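Local coordinates for protein Rho guanine nucleotide exchange factor 11 (Homo sapiens, PDB 5JHH) that probably activates Rho-family GTPases by promoting the exchange of bound GDP for GTP, at residues A14-Q18 with R19-R23; P68-P71 with E72-I76. One frame throughout, in Å; residues are numbered along the deposited sequence.

In the fold
Both contacts are helix starts. Contact 1 opens helix 18-54 and contact 2, within the RhoGEF domain, opens helix 70-89. Their centres lie 37 Å apart and their nearest atoms about 20 Å apart, so they do not touch. Helix 18-54 connects them: it begins in contact 1, and further along it Leu41, Asp45 and Tyr49 pack against Leu70 and Ile74 of contact 2. Contact 1 is at the surface, its centre 38 Å from the centre of the chain. Contact 2 is partly buried, at 19 Å, and also meets helix 107-121. The two differ in capping: Thr17 caps with its side chain through a weak bond, whereas Asn69 makes no side-chain capping bond.

Contact 1 (A14-Q18 with R19-R23); sequences AGLTQ and REIDR
Leu16 and Thr17 meet Arg19, Glu20 and Ile21 round the N-terminus of helix 18-54. This is an N-cap with a hydrophobic staple. Thr17 is the N-cap residue. Its OG1 is anti to the backbone N (chi1 155°) and accepts a weak bond from Arg19 N at 3.1 Å. The staple joins the residue before the cap to the fourth residue after it: Leu16 CB lies 4.2 Å from Ile21 CD1. Ile21 N also donates to Thr17 O, although the position of that oxygen is less certain. Val13 and Gln5 touch Ile21 as well.

Glu20 can be followed outward. Its CB packs on Thr17 CG2 at 3.5 Å, and the two side chains cross at about a right angle. Its CG meets Leu16 CD2 at 4.2 Å. The chain then bends at chi2 (63°), and the carboxylate turns away from Leu16 and Thr17. There OE2 forms a weak salt bridge with Arg23 NH2 at 3.4 Å, in the plane of the guanidinium group and at its edge. The stronger partner of OE2 is Gln24 NE2, which donates a hydrogen bond to it. The guanidinium group is also held by the carbonyls of Ile94 and Lys95.

Gln18 and Asp22 are joined through the backbone. Asp22 N donates to Gln18 O at 2.9 Å, tilted from the carbonyl plane. Asp22 OD2 lies 4.2 Å from Gln18 CG, and the side chain also touches His183. With an alanine here the carboxylate goes, and a gap would probably open beside Gln18 CG and His183. The planes of the Gln18 amide and the Asp22 carboxylate are 78° apart. Gln18 OE1 lies 3.7 Å from Asp22 OD1, a contact of two oxygens with no hydrogen bond between the side chains.

Contact 2 (P68-P71 with E72-I76); sequences PNLP and ELIEI
Asn69, Leu70 and Pro71 offer their carbonyls to the N-H groups of Leu73, Ile74 and Glu75 as the first turns of helix 70-89 wind up. Leu73 N donates to Asn69 O at 3.0 Å, in the carbonyl plane. Ile74 N donates to Leu70 O at 2.9 Å, nearly in line with the carbonyl bond. Glu75 N reaches Pro71 O at 3.2 Å, tilted 32° from the carbonyl plane. Glu72 N adds a weak bond to Asn69 O, so this oxygen takes two donors.

Asn69 is the N-cap residue of the helix, but its side chain makes no capping bond. Its CG stands between the backbone N and the carbonyl carbon (chi1 57°), and ND2 donates to Val116 O of helix 107-121. Gln119 and Phe120 of that helix touch it too. Pro71 sits in the first turn, where its missing N-H costs no helical bond.

Glu72 lies beside Pro71 and points the same way. Its chain bends at chi2 (85°) and brings the carboxylate back over the start of the helix. There OE1 lies 3.4 Å from Pro71 CD and also rests on Asn69 CA. Leu70 and Ile74 form an apolar patch one turn apart, with Leu70 CG 4.2 Å from Ile74 CD1. Both side chains pack on Asp45 of helix 18-54. Leu73 packs on Phe120 of helix 107-121, while its CD2 lies 4.5 Å from Leu70 CD1.

Contact 1 (A14-Q18 with R19-R23)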
loop_
_atom_site.group_PDB
_atom_site.type_symbol
_atom_site.label_atom_id
_atom_site.label_comp_id
_atom_site.label_asym_id
_atom_site.label_seq_id
_atom_site.Cartn_x
_atom_site.Cartn_y
_atom_site.Cartn_z
ATOM N N ALA A 14 -7.850 35.495 17.453
ATOM C CA ALA A 14 -9.158 35.781 18.072
ATOM C C ALA A 14 -10.171 36.183 17.018
ATOM O O ALA A 14 -11.324 35.739 17.059
ATOM C CB ALA A 14 -9.035 36.862 19.132
ATOM N N GLY A 15 -9.699 36.963 16.042
ATOM C CA GLY A 15 -10.521 37.454 14.948
ATOM C C GLY A 15 -11.336 36.406 14.206
ATOM O O GLY A 15 -12.337 36.732 13.565
ATOM N N LEU A 16 -10.943 35.140 14.304
ATOM C CA LEU A 16 -11.407 34.144 13.346
ATOM C C LEU A 16 -12.385 33.112 13.897
ATOM O O LEU A 16 -12.429 32.828 15.089
ATOM C CB LEU A 16 -10.203 33.414 12.758
ATOM C CG LEU A 16 -9.076 34.334 12.296
ATOM C CD1 LEU A 16 -7.817 33.527 12.046
ATOM C CD2 LEU A 16 -9.486 35.113 11.050
ATOM N N THR A 17 -13.146 32.536 12.983
ATOM C CA THR A 17 -14.031 31.425 13.292
ATOM C C THR A 17 -13.258 30.106 13.440
ATOM O O THR A 17 -12.150 29.965 12.933
ATOM C CB THR A 17 -15.107 31.261 12.192
ATOM O OG1 THR A 17 -15.565 29.908 12.174
ATOM C CG2 THR A 17 -14.575 31.612 10.771
ATOM N N GLN A 18 -13.870 29.134 14.108
ATOM C CA GLN A 18 -13.288 27.797 14.280
ATOM C C GLN A 18 -12.986 27.133 12.928
ATOM O O GLN A 18 -11.949 26.497 12.758
ATOM C CB GLN A 18 -14.249 26.898 15.084
ATOM C CG GLN A 18 -13.685 25.557 15.578
ATOM C CD GLN A 18 -12.494 25.691 16.526
ATOM O OE1 GLN A 18 -11.846 24.701 16.852
ATOM N NE2 GLN A 18 -12.204 26.911 16.981
ATOM N N ARG A 19 -13.929 27.253 12.001
ATOM C CA ARG A 19 -13.761 26.763 10.653
ATOM C C ARG A 19 -12.537 27.387 10.000
ATOM O O ARG A 19 -11.742 26.685 9.415
ATOM C CB ARG A 19 -14.997 27.071 9.821
ATOM C CG ARG A 19 -15.092 26.291 8.516
ATOM C CD ARG A 19 -16.207 26.833 7.633
ATOM N NE ARG A 19 -16.757 25.829 6.722
ATOM C CZ ARG A 19 -17.487 24.778 7.094
ATOM N NH1 ARG A 19 -17.948 23.937 6.177
ATOM N NH2 ARG A 19 -17.747 24.552 8.379
ATOM N N GLU A 20 -12.368 28.694 10.110
ATOM C CA GLU A 20 -11.255 29.349 9.460
ATOM C C GLU A 20 -9.933 29.092 10.201
ATOM O O GLU A 20 -8.856 29.112 9.606
ATOM C CB GLU A 20 -11.514 30.847 9.309
ATOM C CG GLU A 20 -10.316 31.676 8.824
ATOM C CD GLU A 20 -9.816 31.316 7.414
ATOM O OE1 GLU A 20 -10.060 32.099 6.476
ATOM O OE2 GLU A 20 -9.154 30.272 7.242
ATOM N N ILE A 21 -10.010 28.835 11.497
ATOM C CA ILE A 21 -8.840 28.420 12.239
ATOM C C ILE A 21 -8.397 27.056 11.697
ATOM O O ILE A 21 -7.224 26.829 11.460
ATOM C CB ILE A 21 -9.145 28.237 13.732
ATOM C CG1 ILE A 21 -9.675 29.531 14.372
ATOM C CG2 ILE A 21 -7.898 27.734 14.464
ATOM C CD1 ILE A 21 -8.618 30.351 15.094
ATOM N N ASP A 22 -9.361 26.149 11.541
ATOM C CA ASP A 22 -9.082 24.782 11.150
ATOM C C ASP A 22 -8.540 24.717 9.730
ATOM O O ASP A 22 -7.624 23.960 9.475
ATOM C CB ASP A 22 -10.334 23.910 11.267
ATOM C CG ASP A 22 -10.773 23.717 12.716
ATOM O OD1 ASP A 22 -10.187 24.368 13.606
ATOM O OD2 ASP A 22 -11.732 22.956 12.955
ATOM N N ARG A 23 -9.123 25.518 8.840
ATOM C CA ARG A 23 -8.638 25.716 7.495
ATOM C C ARG A 23 -7.188 26.136 7.510
ATOM O O ARG A 23 -6.365 25.545 6.800
ATOM C CB ARG A 23 -9.490 26.768 6.791
ATOM C CG ARG A 23 -9.274 26.852 5.306
ATOM C CD ARG A 23 -10.022 28.026 4.703
ATOM N NE ARG A 23 -9.514 28.271 3.372
ATOM C CZ ARG A 23 -8.655 29.236 3.044
ATOM N NH1 ARG A 23 -8.242 29.297 1.799
ATOM N NH2 ARG A 23 -8.237 30.150 3.922
#

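Contact 2 (P68-P71 with E72-I76)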
loop_
_atom_site.group_PDB
_atom_site.type_symbol
_atom_site.label_atom_id
_atom_site.label_comp_id
_atom_site.label_asym_id
_atom_site.label_seq_id
_atom_site.Cartn_x
_atom_site.Cartn_y
_atom_site.Cartn_z
ATOM N N PRO A 68 16.464 7.360 -10.681
ATOM C CA PRO A 68 16.392 7.790 -12.081
ATOM C C PRO A 68 16.449 9.264 -12.392
ATOM O O PRO A 68 17.014 9.623 -13.378
ATOM C CB PRO A 68 15.045 7.286 -12.534
ATOM C CG PRO A 68 14.781 6.149 -11.709
ATOM C CD PRO A 68 15.141 6.624 -10.394
ATOM N N ASN A 69 15.819 10.094 -11.584
ATOM C CA ASN A 69 15.544 11.453 -11.936
ATOM C C ASN A 69 15.351 12.282 -10.696
ATOM O O ASN A 69 14.438 13.037 -10.584
ATOM C CB ASN A 69 14.288 11.474 -12.777
ATOM C CG ASN A 69 13.120 10.857 -12.062
ATOM O OD1 ASN A 69 13.273 10.219 -11.085
ATOM N ND2 ASN A 69 11.975 11.045 -12.576
ATOM N N LEU A 70 16.248 12.108 -9.761
ATOM C CA LEU A 70 16.168 12.736 -8.478
ATOM C C LEU A 70 16.229 14.253 -8.524
ATOM O O LEU A 70 15.461 14.900 -7.871
ATOM C CB LEU A 70 17.224 12.174 -7.538
ATOM C CG LEU A 70 17.181 12.601 -6.083
ATOM C CD1 LEU A 70 15.849 12.394 -5.464
ATOM C CD2 LEU A 70 18.224 11.942 -5.232
ATOM N N PRO A 71 17.224 14.793 -9.359
ATOM C CA PRO A 71 17.238 16.255 -9.379
ATOM C C PRO A 71 15.979 16.873 -9.926
ATOM O O PRO A 71 15.632 17.928 -9.510
ATOM C CB PRO A 71 18.407 16.604 -10.272
ATOM C CG PRO A 71 19.291 15.473 -10.204
ATOM C CD PRO A 71 18.389 14.336 -10.252
ATOM N N GLU A 72 15.320 16.193 -10.835
ATOM C CA GLU A 72 14.065 16.649 -11.427
ATOM C C GLU A 72 12.970 16.572 -10.391
ATOM O O GLU A 72 12.121 17.459 -10.296
ATOM C CB GLU A 72 13.683 15.778 -12.620
ATOM C CG GLU A 72 14.525 16.013 -13.867
ATOM C CD GLU A 72 15.871 15.253 -13.966
ATOM O OE1 GLU A 72 16.390 14.558 -13.034
ATOM O OE2 GLU A 72 16.454 15.385 -15.064
ATOM N N LEU A 73 12.986 15.482 -9.638
ATOM C CA LEU A 73 12.032 15.265 -8.571
ATOM C C LEU A 73 12.131 16.340 -7.518
ATOM O O LEU A 73 11.142 16.941 -7.148
ATOM C CB LEU A 73 12.226 13.901 -7.936
ATOM C CG LEU A 73 11.132 13.474 -6.981
ATOM C CD1 LEU A 73 9.802 13.385 -7.693
ATOM C CD2 LEU A 73 11.497 12.095 -6.452
ATOM N N ILE A 74 13.346 16.682 -7.160
ATOM C CA ILE A 74 13.575 17.717 -6.185
ATOM C C ILE A 74 13.057 19.074 -6.669
ATOM O O ILE A 74 12.418 19.810 -5.896
ATOM C CB ILE A 74 15.064 17.788 -5.864
ATOM C CG1 ILE A 74 15.433 16.621 -4.935
ATOM C CG2 ILE A 74 15.463 19.145 -5.331
ATOM C CD1 ILE A 74 16.938 16.503 -4.660
ATOM N N GLU A 75 13.318 19.405 -7.927
ATOM C CA GLU A 75 12.820 20.653 -8.489
ATOM C C GLU A 75 11.261 20.736 -8.631
ATOM O O GLU A 75 10.661 21.761 -8.378
ATOM C CB GLU A 75 13.527 20.903 -9.806
ATOM C CG GLU A 75 13.246 22.266 -10.450
ATOM C CD GLU A 75 13.344 23.436 -9.478
ATOM O OE1 GLU A 75 14.140 23.384 -8.503
ATOM O OE2 GLU A 75 12.573 24.392 -9.688
ATOM N N ILE A 76 10.599 19.641 -8.955
ATOM C CA ILE A 76 9.157 19.588 -8.852
ATOM C C ILE A 76 8.701 20.149 -7.511
ATOM O O ILE A 76 7.736 20.938 -7.440
ATOM C CB ILE A 76 8.618 18.141 -8.853
ATOM C CG1 ILE A 76 8.751 17.448 -10.201
ATOM C CG2 ILE A 76 7.178 18.058 -8.364
ATOM C CD1 ILE A 76 8.045 18.103 -11.304
#